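Local coordinates for protein dienelactone hydrolase (Anabaena variabilis, PDB 2O2G) that probably acts as a hydrolase of the dienelactone hydrolase family, with an alpha/beta-hydrolase fold, at residues 147-152 against 176-181; 163-168 against 183-188; 117-122 against 141-146. All coordinates share one frame; numbering follows the deposited sequence.

Contact 1. Residues 147-152 against 176-181; sequences GRPDLA and AMNEDA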
ATOM      1  N   GLY A 147      -8.709  -2.280  -5.212  1.00 28.00           N
ATOM      2  CA  GLY A 147      -8.055  -1.572  -6.293  1.00 33.31           C
ATOM      3  C   GLY A 147      -8.535  -1.920  -7.697  1.00 31.17           C
ATOM      4  O   GLY A 147      -9.455  -2.711  -7.883  1.00 28.76           O
ATOM      5  N   ARG A 148      -7.910  -1.279  -8.668  1.00 31.80           N
ATOM      6  CA  ARG A 148      -8.131  -1.573 -10.107  1.00 34.49           C
ATOM      7  C   ARG A 148      -6.754  -1.936 -10.698  1.00 34.48           C
ATOM      8  O   ARG A 148      -6.200  -1.189 -11.496  1.00 38.60           O
ATOM      9  CB  ARG A 148      -8.777  -0.403 -10.873  1.00 34.87           C
ATOM     10  CG  ARG A 148     -10.224  -0.117 -10.492  1.00 32.61           C
ATOM     11  CD  ARG A 148     -11.176  -1.271 -10.857  1.00 42.86           C
ATOM     12  NE  ARG A 148     -11.055  -1.641 -12.268  1.00 32.30           N
ATOM     13  CZ  ARG A 148     -11.583  -0.957 -13.267  1.00 42.12           C
ATOM     14  NH1 ARG A 148     -12.308   0.123 -13.039  1.00 48.08           N
ATOM     15  NH2 ARG A 148     -11.402  -1.363 -14.513  1.00 45.34           N
ATOM     16  N   PRO A 149      -6.195  -3.091 -10.269  1.00 34.70           N
ATOM     17  CA  PRO A 149      -4.912  -3.624 -10.755  1.00 34.44           C
ATOM     18  C   PRO A 149      -4.958  -3.919 -12.243  1.00 33.70           C
ATOM     19  O   PRO A 149      -3.973  -3.807 -12.944  1.00 32.71           O
ATOM     20  CB  PRO A 149      -4.790  -4.943  -9.980  1.00 34.53           C
ATOM     21  CG  PRO A 149      -6.191  -5.315  -9.653  1.00 36.97           C
ATOM     22  CD  PRO A 149      -6.805  -4.017  -9.298  1.00 31.00           C
ATOM     23  N   ASP A 150      -6.129  -4.307 -12.730  1.00 36.29           N
ATOM     24  CA  ASP A 150      -6.307  -4.604 -14.140  1.00 34.45           C
ATOM     25  C   ASP A 150      -5.918  -3.417 -15.001  1.00 36.40           C
ATOM     26  O   ASP A 150      -5.629  -3.584 -16.188  1.00 37.20           O
ATOM     27  CB  ASP A 150      -7.764  -4.933 -14.416  1.00 32.37           C
ATOM     28  CG  ASP A 150      -8.671  -3.821 -13.977  1.00 41.39           C
ATOM     29  OD1 ASP A 150      -8.697  -3.524 -12.739  1.00 32.57           O
ATOM     30  OD2 ASP A 150      -9.311  -3.221 -14.870  1.00 37.82           O
ATOM     31  N   LEU A 151      -5.908  -2.217 -14.421  1.00 38.82           N
ATOM     32  CA  LEU A 151      -5.535  -1.019 -15.169  1.00 36.88           C
ATOM     33  C   LEU A 151      -4.036  -0.716 -15.152  1.00 36.64           C
ATOM     34  O   LEU A 151      -3.630   0.386 -15.500  1.00 40.01           O
ATOM     35  CB  LEU A 151      -6.358   0.181 -14.683  1.00 38.85           C
ATOM     36  CG  LEU A 151      -7.887   0.055 -14.827  1.00 27.62           C
ATOM     37  CD1 LEU A 151      -8.515   1.331 -14.282  1.00 27.49           C
ATOM     38  CD2 LEU A 151      -8.308  -0.212 -16.263  1.00 35.72           C
ATOM     39  N   ALA A 152      -3.220  -1.710 -14.807  1.00 36.62           N
ATOM     40  CA  ALA A 152      -1.744  -1.619 -14.807  1.00 34.83           C
ATOM     41  C   ALA A 152      -1.254  -2.910 -15.474  1.00 32.94           C
ATOM     42  O   ALA A 152      -0.427  -3.615 -14.910  1.00 26.57           O
ATOM     43  CB  ALA A 152      -1.240  -1.557 -13.389  1.00 35.24           C
ATOM     44  N   ALA A 176     -14.703  -8.383 -10.756  1.00 27.80           N
ATOM     45  CA  ALA A 176     -14.340  -8.990 -12.032  1.00 28.99           C
ATOM     46  C   ALA A 176     -12.986  -8.492 -12.538  1.00 28.38           C
ATOM     47  O   ALA A 176     -12.224  -9.251 -13.133  1.00 22.78           O
ATOM     48  CB  ALA A 176     -15.412  -8.755 -13.064  1.00 30.98           C
HETATM   49  N   MSE A 177     -12.656  -7.238 -12.233  1.00 30.13           N
HETATM   50  CA  MSE A 177     -11.422  -6.655 -12.689  1.00 30.38           C
HETATM   51  C   MSE A 177     -10.263  -7.177 -11.884  1.00 31.96           C
HETATM   52  O   MSE A 177      -9.186  -7.339 -12.435  1.00 33.72           O
HETATM   53  CB  MSE A 177     -11.515  -5.135 -12.709  1.00 33.97           C
HETATM   54  CG  MSE A 177     -12.456  -4.623 -13.801  1.00 36.69           C
HETATM   55 SE   MSE A 177     -12.016  -5.324 -15.687  0.70 37.21          SE
HETATM   56  CE  MSE A 177     -10.862  -3.994 -16.822  1.00 49.37           C
ATOM     57  N   ASN A 178     -10.485  -7.477 -10.600  1.00 32.52           N
ATOM     58  CA  ASN A 178      -9.450  -8.110  -9.780  1.00 31.63           C
ATOM     59  C   ASN A 178      -9.259  -9.578 -10.235  1.00 29.43           C
ATOM     60  O   ASN A 178      -8.144 -10.085 -10.264  1.00 28.02           O
ATOM     61  CB  ASN A 178      -9.756  -8.014  -8.286  1.00 30.23           C
ATOM     62  CG  ASN A 178      -9.294  -6.693  -7.681  1.00 25.80           C
ATOM     63  OD1 ASN A 178      -8.281  -6.652  -6.989  1.00 25.50           O
ATOM     64  ND2 ASN A 178      -9.967  -5.612  -8.015  1.00 27.49           N
ATOM     65  N   GLU A 179     -10.351 -10.249 -10.572  1.00 28.09           N
ATOM     66  CA  GLU A 179     -10.296 -11.614 -11.106  1.00 26.29           C
ATOM     67  C   GLU A 179      -9.463 -11.624 -12.386  1.00 25.93           C
ATOM     68  O   GLU A 179      -8.630 -12.496 -12.570  1.00 28.65           O
ATOM     69  CB  GLU A 179     -11.699 -12.144 -11.379  1.00 30.02           C
ATOM     70  CG  GLU A 179     -12.563 -12.394 -10.108  1.00 30.13           C
ATOM     71  CD  GLU A 179     -13.983 -12.834 -10.469  1.00 30.61           C
ATOM     72  OE1 GLU A 179     -14.391 -12.573 -11.619  1.00 46.87           O
ATOM     73  OE2 GLU A 179     -14.688 -13.428  -9.617  1.00 35.09           O
ATOM     74  N   ASP A 180      -9.680 -10.643 -13.261  1.00 27.76           N
ATOM     75  CA  ASP A 180      -8.893 -10.510 -14.484  1.00 27.76           C
ATOM     76  C   ASP A 180      -7.413 -10.291 -14.161  1.00 25.82           C
ATOM     77  O   ASP A 180      -6.549 -10.950 -14.723  1.00 26.28           O
ATOM     78  CB  ASP A 180      -9.385  -9.333 -15.350  1.00 30.08           C
ATOM     79  CG  ASP A 180     -10.738  -9.599 -16.046  1.00 37.32           C
ATOM     80  OD1 ASP A 180     -11.376 -10.677 -15.863  1.00 42.99           O
ATOM     81  OD2 ASP A 180     -11.157  -8.692 -16.803  1.00 51.28           O
ATOM     82  N   ALA A 181      -7.122  -9.375 -13.244  1.00 25.87           N
ATOM     83  CA  ALA A 181      -5.738  -9.073 -12.840  1.00 23.76           C
ATOM     84  C   ALA A 181      -4.993 -10.279 -12.253  1.00 24.20           C
ATOM     85  O   ALA A 181      -3.801 -10.471 -12.520  1.00 24.27           O
ATOM     86  CB  ALA A 181      -5.732  -7.930 -11.821  1.00 25.81           C
TER
HETATM   87  O   HOH W   1      -7.665  -5.028  -4.993  1.00 16.86           O
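Gly-147 and Pro-149 meet Asn-178, and Arg-148 and Asp-150 meet Met-177, where a loop leaving strand 139-145 of the alpha/beta-hydrolase fold lies against helix 172-184. The polar part centres on Asn-178, whose ND2 donates to Gly-147 O at 2.9 Å with an N-H...O angle of 153°. The oxygen lies close to the plane of the side-chain amide, whereas the donor stands well above the carbonyl plane. The same ND2 also bonds Val-174 O one turn earlier in the helix, so two acceptors fix the amide. A water accepts from Gly-147 N and lies within bonding distance of Asn-178 OD1.

Charge is paired within the loop. Arg-148 NE donates to the syn lone pair of Asp-150 OD1 at 3.1 Å, and NH2 faces OD2 in a salt bridge, although the position of OD2 is less sure. With Asp-150 CG between the backbone N and the carbonyl carbon (chi1 56°), the carboxylate comes against the selenomethionine side chain of Met-177, CG lying 3.4 Å from Met-177 CB. An alanine at Asp-150 would probably deprive the Arg-148 guanidinium of its carboxylate mate, let it turn more freely and open a gap beside Met-177.

Apolar packing completes the contact: Pro-149 touches Leu-129 of helix 123-134 and also packs tightly on Ala-181, its CG 3.4 Å from Ala-181 CB.

Contact 2. Residues 163-168 against 183-188; sequences TLLIVG and EQLQTS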
ATOM      1  N   THR A 163       1.243 -11.384  -3.963  1.00 23.95           N
ATOM      2  CA  THR A 163       0.173 -10.389  -4.002  1.00 25.82           C
ATOM      3  C   THR A 163      -1.215 -10.922  -3.600  1.00 25.11           C
ATOM      4  O   THR A 163      -1.705 -11.907  -4.126  1.00 22.87           O
ATOM      5  CB  THR A 163       0.074  -9.836  -5.454  1.00 26.55           C
ATOM      6  OG1 THR A 163       1.309  -9.196  -5.799  1.00 24.01           O
ATOM      7  CG2 THR A 163      -1.085  -8.893  -5.631  1.00 27.46           C
ATOM      8  N   LEU A 164      -1.838 -10.194  -2.683  1.00 24.15           N
ATOM      9  CA  LEU A 164      -3.147 -10.483  -2.193  1.00 22.88           C
ATOM     10  C   LEU A 164      -4.072  -9.349  -2.611  1.00 22.81           C
ATOM     11  O   LEU A 164      -3.911  -8.185  -2.196  1.00 28.45           O
ATOM     12  CB  LEU A 164      -3.114 -10.559  -0.663  1.00 23.44           C
ATOM     13  CG  LEU A 164      -4.440 -10.655   0.060  1.00 23.87           C
ATOM     14  CD1 LEU A 164      -5.229 -11.874  -0.384  1.00 27.63           C
ATOM     15  CD2 LEU A 164      -4.147 -10.670   1.573  1.00 26.39           C
ATOM     16  N   LEU A 165      -5.046  -9.690  -3.424  1.00 24.19           N
ATOM     17  CA  LEU A 165      -6.068  -8.756  -3.863  1.00 26.18           C
ATOM     18  C   LEU A 165      -7.318  -8.934  -2.946  1.00 25.56           C
ATOM     19  O   LEU A 165      -7.832 -10.039  -2.768  1.00 27.46           O
ATOM     20  CB  LEU A 165      -6.386  -9.030  -5.331  1.00 27.67           C
ATOM     21  CG  LEU A 165      -5.246  -8.952  -6.356  1.00 28.53           C
ATOM     22  CD1 LEU A 165      -5.757  -9.215  -7.760  1.00 27.29           C
ATOM     23  CD2 LEU A 165      -4.559  -7.614  -6.342  1.00 24.64           C
ATOM     24  N   ILE A 166      -7.767  -7.858  -2.325  1.00 22.89           N
ATOM     25  CA  ILE A 166      -8.917  -7.914  -1.455  1.00 21.58           C
ATOM     26  C   ILE A 166      -9.974  -7.030  -2.036  1.00 23.57           C
ATOM     27  O   ILE A 166      -9.701  -5.843  -2.308  1.00 22.54           O
ATOM     28  CB  ILE A 166      -8.609  -7.390  -0.001  1.00 20.06           C
ATOM     29  CG1 ILE A 166      -7.489  -8.176   0.688  1.00 29.23           C
ATOM     30  CG2 ILE A 166      -9.874  -7.508   0.876  1.00 29.10           C
ATOM     31  CD1 ILE A 166      -6.957  -7.513   2.018  1.00 21.33           C
ATOM     32  N   VAL A 167     -11.193  -7.551  -2.148  1.00 23.58           N
ATOM     33  CA  VAL A 167     -12.305  -6.746  -2.643  1.00 25.17           C
ATOM     34  C   VAL A 167     -13.559  -6.953  -1.810  1.00 24.14           C
ATOM     35  O   VAL A 167     -13.742  -7.987  -1.183  1.00 23.62           O
ATOM     36  CB  VAL A 167     -12.617  -7.087  -4.138  1.00 22.41           C
ATOM     37  CG1 VAL A 167     -11.369  -6.947  -4.976  1.00 24.79           C
ATOM     38  CG2 VAL A 167     -13.098  -8.521  -4.285  1.00 36.18           C
ATOM     39  N   GLY A 168     -14.442  -5.966  -1.834  1.00 23.71           N
ATOM     40  CA  GLY A 168     -15.744  -6.087  -1.169  1.00 25.97           C
ATOM     41  C   GLY A 168     -16.744  -6.766  -2.083  1.00 24.08           C
ATOM     42  O   GLY A 168     -16.781  -6.504  -3.287  1.00 24.06           O
ATOM     43  N   GLU A 183      -5.262 -13.354 -12.950  1.00 27.80           N
ATOM     44  CA  GLU A 183      -4.790 -14.221 -14.021  1.00 28.58           C
ATOM     45  C   GLU A 183      -3.513 -13.707 -14.686  1.00 29.83           C
ATOM     46  O   GLU A 183      -2.730 -14.505 -15.217  1.00 30.52           O
ATOM     47  CB  GLU A 183      -5.877 -14.391 -15.097  1.00 29.43           C
ATOM     48  CG  GLU A 183      -7.151 -15.083 -14.614  1.00 33.96           C
ATOM     49  CD  GLU A 183      -6.905 -16.469 -14.000  1.00 51.60           C
ATOM     50  OE1 GLU A 183      -6.727 -17.438 -14.776  1.00 59.98           O
ATOM     51  OE2 GLU A 183      -6.918 -16.589 -12.739  1.00 59.49           O
ATOM     52  N   GLN A 184      -3.306 -12.393 -14.669  1.00 27.59           N
ATOM     53  CA  GLN A 184      -2.137 -11.791 -15.281  0.50 26.18           C
ATOM     54  C   GLN A 184      -0.909 -11.906 -14.361  1.00 27.02           C
ATOM     55  O   GLN A 184       0.234 -11.881 -14.843  1.00 27.74           O
ATOM     56  CB  GLN A 184      -2.439 -10.335 -15.658  0.50 26.13           C
ATOM     57  CG  GLN A 184      -3.698 -10.150 -16.537  0.50 21.68           C
ATOM     58  CD  GLN A 184      -4.053  -8.692 -16.807  0.50 26.22           C
ATOM     59  OE1 GLN A 184      -3.255  -7.928 -17.370  0.50 32.09           O
ATOM     60  NE2 GLN A 184      -5.262  -8.297 -16.409  0.50 28.30           N
ATOM     61  N   LEU A 185      -1.141 -12.023 -13.046  1.00 26.69           N
ATOM     62  CA  LEU A 185      -0.053 -12.206 -12.094  1.00 27.79           C
ATOM     63  C   LEU A 185       0.566 -13.598 -12.316  1.00 30.35           C
ATOM     64  O   LEU A 185      -0.147 -14.566 -12.612  1.00 29.44           O
ATOM     65  CB  LEU A 185      -0.530 -12.044 -10.637  1.00 27.58           C
ATOM     66  CG  LEU A 185      -1.015 -10.649 -10.255  1.00 20.57           C
ATOM     67  CD1 LEU A 185      -1.782 -10.632  -8.935  1.00 30.44           C
ATOM     68  CD2 LEU A 185       0.176  -9.700 -10.224  1.00 26.96           C
ATOM     69  N   GLN A 186       1.896 -13.671 -12.221  1.00 28.40           N
ATOM     70  CA  GLN A 186       2.650 -14.908 -12.384  1.00 28.81           C
ATOM     71  C   GLN A 186       3.336 -15.347 -11.092  1.00 28.56           C
ATOM     72  O   GLN A 186       4.044 -16.342 -11.085  1.00 32.75           O
ATOM     73  CB  GLN A 186       3.719 -14.720 -13.484  1.00 28.45           C
ATOM     74  CG  GLN A 186       3.137 -14.286 -14.815  1.00 27.88           C
ATOM     75  CD  GLN A 186       2.161 -15.294 -15.354  1.00 21.41           C
ATOM     76  OE1 GLN A 186       2.519 -16.448 -15.583  1.00 39.53           O
ATOM     77  NE2 GLN A 186       0.921 -14.869 -15.573  1.00 22.44           N
ATOM     78  N   THR A 187       3.113 -14.623 -10.003  1.00 28.61           N
ATOM     79  CA  THR A 187       3.740 -14.910  -8.722  1.00 28.32           C
ATOM     80  C   THR A 187       2.725 -15.592  -7.812  1.00 27.70           C
ATOM     81  O   THR A 187       1.589 -15.839  -8.234  1.00 25.95           O
ATOM     82  CB  THR A 187       4.232 -13.585  -8.075  1.00 31.99           C
ATOM     83  OG1 THR A 187       4.933 -13.857  -6.847  1.00 35.11           O
ATOM     84  CG2 THR A 187       3.055 -12.621  -7.814  1.00 28.66           C
ATOM     85  N   SER A 188       3.126 -15.914  -6.577  1.00 27.41           N
ATOM     86  CA  SER A 188       2.204 -16.471  -5.584  1.00 27.03           C
ATOM     87  C   SER A 188       1.141 -15.401  -5.413  1.00 25.36           C
ATOM     88  O   SER A 188       1.448 -14.199  -5.298  1.00 24.20           O
ATOM     89  CB  SER A 188       2.869 -16.763  -4.223  1.00 27.29           C
ATOM     90  OG  SER A 188       3.793 -17.830  -4.325  1.00 32.93           O
TER
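Thr-163 meets Ser-188, Thr-187 and Leu-185 at the start of strand 163-168, where the chain that has passed through helix 172-184 turns back toward the sheet. Its N donates to Ser-188 O at 3.1 Å, with an N-H...O angle of 159°. Ser-188 directly precedes strand 189-194, and the bond continues into the parallel pairing of the two strands, in which Thr-163 and Leu-165 both bond to Arg-190.

The two branches of Thr-163 meet different partners. CG2, anti to the backbone N, approaches Leu-185 CD1 to 3.8 Å, and Thr-163 CB lies 4.0 Å from the same methyl; the two side chains cross at about a right angle. OG1 is 4.3 Å from the Thr-187 methyl CG2, a loose approach, and donates its hydrogen bond to Ala-161 O, two residues earlier. Thr-187 OG1 is likewise engaged elsewhere, by Lys-160 O.

Leu-164 points to the other face of the sheet, onto Trp-217 of helix 206-221. Leu-165 returns to the face of Thr-163 and reaches Leu-185 with its end alone, CD1 to CD1 at 4.4 Å. Leu-185 extends its side chain with CD1 anti to CA (chi2 166°), and this one methyl serves both Thr-163 and Leu-165. Leu-185 also touches Leu-156 and Val-159 in a loop. Ile-166 again faces helix 206-221, against Val-210 and Leu-213.

The contact closes a beta-alpha-beta crossover at its return end. One backbone bond crosses between the two segments and leads into the strand pairing at Arg-190, while the side chains meet chiefly through methyl groups; with both threonine hydroxyls bonded to backbone carbonyls elsewhere, the side-chain interface itself is essentially apolar.

Contact 3. Residues 117-122 against 141-146; sequences GYFGAS and AVVSRG. With SO4 (sulfate ion), chain B.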
ATOM      1  N   GLY A 117       7.022  -4.313   2.262  1.00 29.88           N
ATOM      2  CA  GLY A 117       5.773  -4.767   1.652  1.00 28.53           C
ATOM      3  C   GLY A 117       4.918  -3.537   1.346  1.00 26.70           C
ATOM      4  O   GLY A 117       5.075  -2.494   1.969  1.00 27.54           O
ATOM      5  N   TYR A 118       3.966  -3.667   0.427  1.00 27.28           N
ATOM      6  CA  TYR A 118       3.100  -2.546   0.092  1.00 27.56           C
ATOM      7  C   TYR A 118       1.637  -2.840   0.418  1.00 28.50           C
ATOM      8  O   TYR A 118       1.132  -3.993   0.214  1.00 27.73           O
ATOM      9  CB  TYR A 118       3.149  -2.196  -1.399  1.00 28.17           C
ATOM     10  CG  TYR A 118       4.452  -1.701  -2.013  1.00 22.96           C
ATOM     11  CD1 TYR A 118       5.423  -1.042  -1.288  1.00 23.87           C
ATOM     12  CD2 TYR A 118       4.630  -1.805  -3.380  1.00 26.26           C
ATOM     13  CE1 TYR A 118       6.573  -0.574  -1.906  1.00 24.76           C
ATOM     14  CE2 TYR A 118       5.754  -1.321  -4.013  1.00 33.17           C
ATOM     15  CZ  TYR A 118       6.719  -0.706  -3.293  1.00 28.76           C
ATOM     16  OH  TYR A 118       7.822  -0.263  -3.986  1.00 24.84           O
ATOM     17  N   PHE A 119       0.975  -1.826   0.957  1.00 29.21           N
ATOM     18  CA  PHE A 119      -0.468  -1.874   1.193  1.00 29.97           C
ATOM     19  C   PHE A 119      -1.025  -0.747   0.380  1.00 29.18           C
ATOM     20  O   PHE A 119      -0.860   0.416   0.752  1.00 31.65           O
ATOM     21  CB  PHE A 119      -0.855  -1.765   2.667  1.00 29.40           C
ATOM     22  CG  PHE A 119      -2.357  -1.867   2.895  1.00 26.98           C
ATOM     23  CD1 PHE A 119      -3.185  -0.755   2.733  1.00 29.62           C
ATOM     24  CD2 PHE A 119      -2.944  -3.067   3.247  1.00 22.46           C
ATOM     25  CE1 PHE A 119      -4.594  -0.863   2.931  1.00 22.57           C
ATOM     26  CE2 PHE A 119      -4.353  -3.188   3.416  1.00 25.55           C
ATOM     27  CZ  PHE A 119      -5.166  -2.106   3.261  1.00 27.36           C
ATOM     28  N   GLY A 120      -1.681  -1.076  -0.738  1.00 26.61           N
ATOM     29  CA  GLY A 120      -2.203  -0.070  -1.610  1.00 26.75           C
ATOM     30  C   GLY A 120      -3.709  -0.005  -1.504  1.00 29.20           C
ATOM     31  O   GLY A 120      -4.356  -1.030  -1.678  1.00 29.52           O
ATOM     32  N   ALA A 121      -4.251   1.193  -1.249  1.00 24.78           N
ATOM     33  CA  ALA A 121      -5.687   1.390  -1.055  1.00 28.60           C
ATOM     34  C   ALA A 121      -6.340   2.044  -2.275  1.00 28.26           C
ATOM     35  O   ALA A 121      -5.861   3.092  -2.766  1.00 29.70           O
ATOM     36  CB  ALA A 121      -5.933   2.241   0.169  1.00 26.52           C
ATOM     37  N   SER A 122      -7.418   1.429  -2.743  1.00 26.50           N
ATOM     38  CA  SER A 122      -8.170   1.944  -3.881  0.50 28.55           C
ATOM     39  C   SER A 122      -7.218   2.227  -5.057  1.00 26.63           C
ATOM     40  O   SER A 122      -6.552   1.313  -5.504  1.00 27.01           O
ATOM     41  CB  SER A 122      -8.986   3.159  -3.449  0.50 28.54           C
ATOM     42  OG  SER A 122      -9.884   2.798  -2.416  0.50 30.24           O
ATOM     43  N   ALA A 141       6.110  -8.329  -0.694  1.00 29.06           N
ATOM     44  CA  ALA A 141       4.676  -8.599  -0.601  1.00 27.12           C
ATOM     45  C   ALA A 141       3.861  -7.373  -0.949  1.00 27.80           C
ATOM     46  O   ALA A 141       4.288  -6.237  -0.751  1.00 25.88           O
ATOM     47  CB  ALA A 141       4.277  -9.115   0.823  1.00 28.54           C
ATOM     48  N   VAL A 142       2.676  -7.610  -1.496  1.00 28.98           N
ATOM     49  CA  VAL A 142       1.761  -6.532  -1.838  1.00 28.79           C
ATOM     50  C   VAL A 142       0.335  -6.965  -1.489  1.00 27.52           C
ATOM     51  O   VAL A 142      -0.037  -8.096  -1.723  1.00 27.59           O
ATOM     52  CB  VAL A 142       1.803  -6.157  -3.353  1.00 30.54           C
ATOM     53  CG1 VAL A 142       0.703  -5.108  -3.704  1.00 32.47           C
ATOM     54  CG2 VAL A 142       3.178  -5.648  -3.763  1.00 28.41           C
ATOM     55  N   VAL A 143      -0.426  -6.051  -0.906  1.00 26.78           N
ATOM     56  CA  VAL A 143      -1.849  -6.254  -0.634  1.00 27.69           C
ATOM     57  C   VAL A 143      -2.546  -5.058  -1.312  1.00 27.13           C
ATOM     58  O   VAL A 143      -2.144  -3.906  -1.121  1.00 25.39           O
ATOM     59  CB  VAL A 143      -2.179  -6.265   0.858  1.00 25.66           C
ATOM     60  CG1 VAL A 143      -3.699  -6.341   1.081  1.00 30.22           C
ATOM     61  CG2 VAL A 143      -1.496  -7.398   1.550  1.00 27.27           C
ATOM     62  N   SER A 144      -3.564  -5.342  -2.117  1.00 26.12           N
ATOM     63  CA  SER A 144      -4.337  -4.317  -2.796  1.00 27.43           C
ATOM     64  C   SER A 144      -5.747  -4.339  -2.226  1.00 24.92           C
ATOM     65  O   SER A 144      -6.400  -5.380  -2.282  1.00 24.07           O
ATOM     66  CB  SER A 144      -4.351  -4.548  -4.299  1.00 27.18           C
ATOM     67  OG  SER A 144      -5.356  -3.726  -4.850  1.00 27.12           O
ATOM     68  N   ARG A 145      -6.166  -3.228  -1.602  1.00 24.82           N
ATOM     69  CA  ARG A 145      -7.512  -3.127  -0.996  1.00 26.80           C
ATOM     70  C   ARG A 145      -8.461  -2.395  -1.926  1.00 27.40           C
ATOM     71  O   ARG A 145      -8.374  -1.170  -2.094  1.00 27.03           O
ATOM     72  CB  ARG A 145      -7.459  -2.417   0.353  1.00 29.54           C
ATOM     73  CG  ARG A 145      -8.791  -2.384   1.123  1.00 31.26           C
ATOM     74  CD  ARG A 145      -8.915  -1.104   1.898  1.00 31.29           C
ATOM     75  NE  ARG A 145      -9.224   0.004   0.980  1.00 29.75           N
ATOM     76  CZ  ARG A 145      -9.179   1.285   1.300  1.00 25.38           C
ATOM     77  NH1 ARG A 145      -8.726   1.679   2.481  1.00 24.47           N
ATOM     78  NH2 ARG A 145      -9.504   2.182   0.392  1.00 33.26           N
ATOM     79  N   GLY A 146      -9.365  -3.151  -2.548  1.00 26.30           N
ATOM     80  CA  GLY A 146     -10.358  -2.557  -3.449  1.00 26.64           C
ATOM     81  C   GLY A 146      -9.744  -1.750  -4.575  1.00 28.28           C
ATOM     82  O   GLY A 146     -10.225  -0.669  -4.888  1.00 30.45           O
TER
HETATM   83  S   SO4 B 223      -7.983   5.567   1.473  1.00 24.56           S
HETATM   84  O1  SO4 B 223      -6.544   5.675   1.318  1.00 18.37           O
HETATM   85  O2  SO4 B 223      -8.438   6.867   1.873  1.00 27.45           O
HETATM   86  O3  SO4 B 223      -8.220   4.670   2.588  1.00 31.81           O
HETATM   87  O4  SO4 B 223      -8.645   5.085   0.266  1.00 25.21           O
HETATM   88  O   HOH W   2     -10.898   0.316  -1.513  1.00 19.51           O
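With CG anti to the backbone N (chi1 -178°), Phe-119 starts its ring in the direction of strand 139-145, where CZ comes to 3.7 Å from Arg-145 CB and CE2 lies 4.0 Å from Val-143 CG1. Arg-145, on the same face of the two neighbouring parallel strands, likewise sends its CG anti to N (chi1 -174°). Farther out, the arginine chain bends at chi2 and chi3, and its guanidinium passes above Ala-121, whose CB sits 3.4 Å from the plane, under its centre.

From there the guanidinium grips a sulfate, probably from the crystallisation liquor, through two bonds: NH1 to O3 and NH2 to O4, each 3.0 Å. Ser-46, Ser-50, Gly-43 and Arg-52 complete that anion site. A water accepts from Arg-145 NE and donates to Arg-145 O.

Four backbone bonds join the strands, beginning with Tyr-118 N to Ala-141 O (2.8 Å), and a fifth, Ser-122 N to Arg-145 O (2.8 Å), follows at their end. On the other face Tyr-118 CD2 touches Val-142 CG2. At Ser-122 the chain turns sharply with a positive phi of 51°, beside His-199 and ahead of helix 123-134, consistent with the nucleophile elbow of alpha/beta-hydrolases.

In the fold
All three contacts are largely buried, but they differ in depth: the centre of contact 3 lies about 4 Å from the centre of the chain, those of contacts 1 and 2 about 15 and 14 Å. Contact 3 is strand on strand and mainly backbone-bonded, with its polar end at the probable active site. Contacts 1 and 2 share helix 172-184 and touch through Asn-178, which packs on Val-167 and Leu-165. Contact 1 joins amide bonding to packing, its ion pair staying within the loop, whereas contact 2 is mostly methyl on methyl. Contacts 2 and 3 are tied by probable backbone hydrogen bonds of Ile-166 N to Ser-144 O and Gly-146 N to Ile-166 O, and by packing of Ile-166 on Val-143.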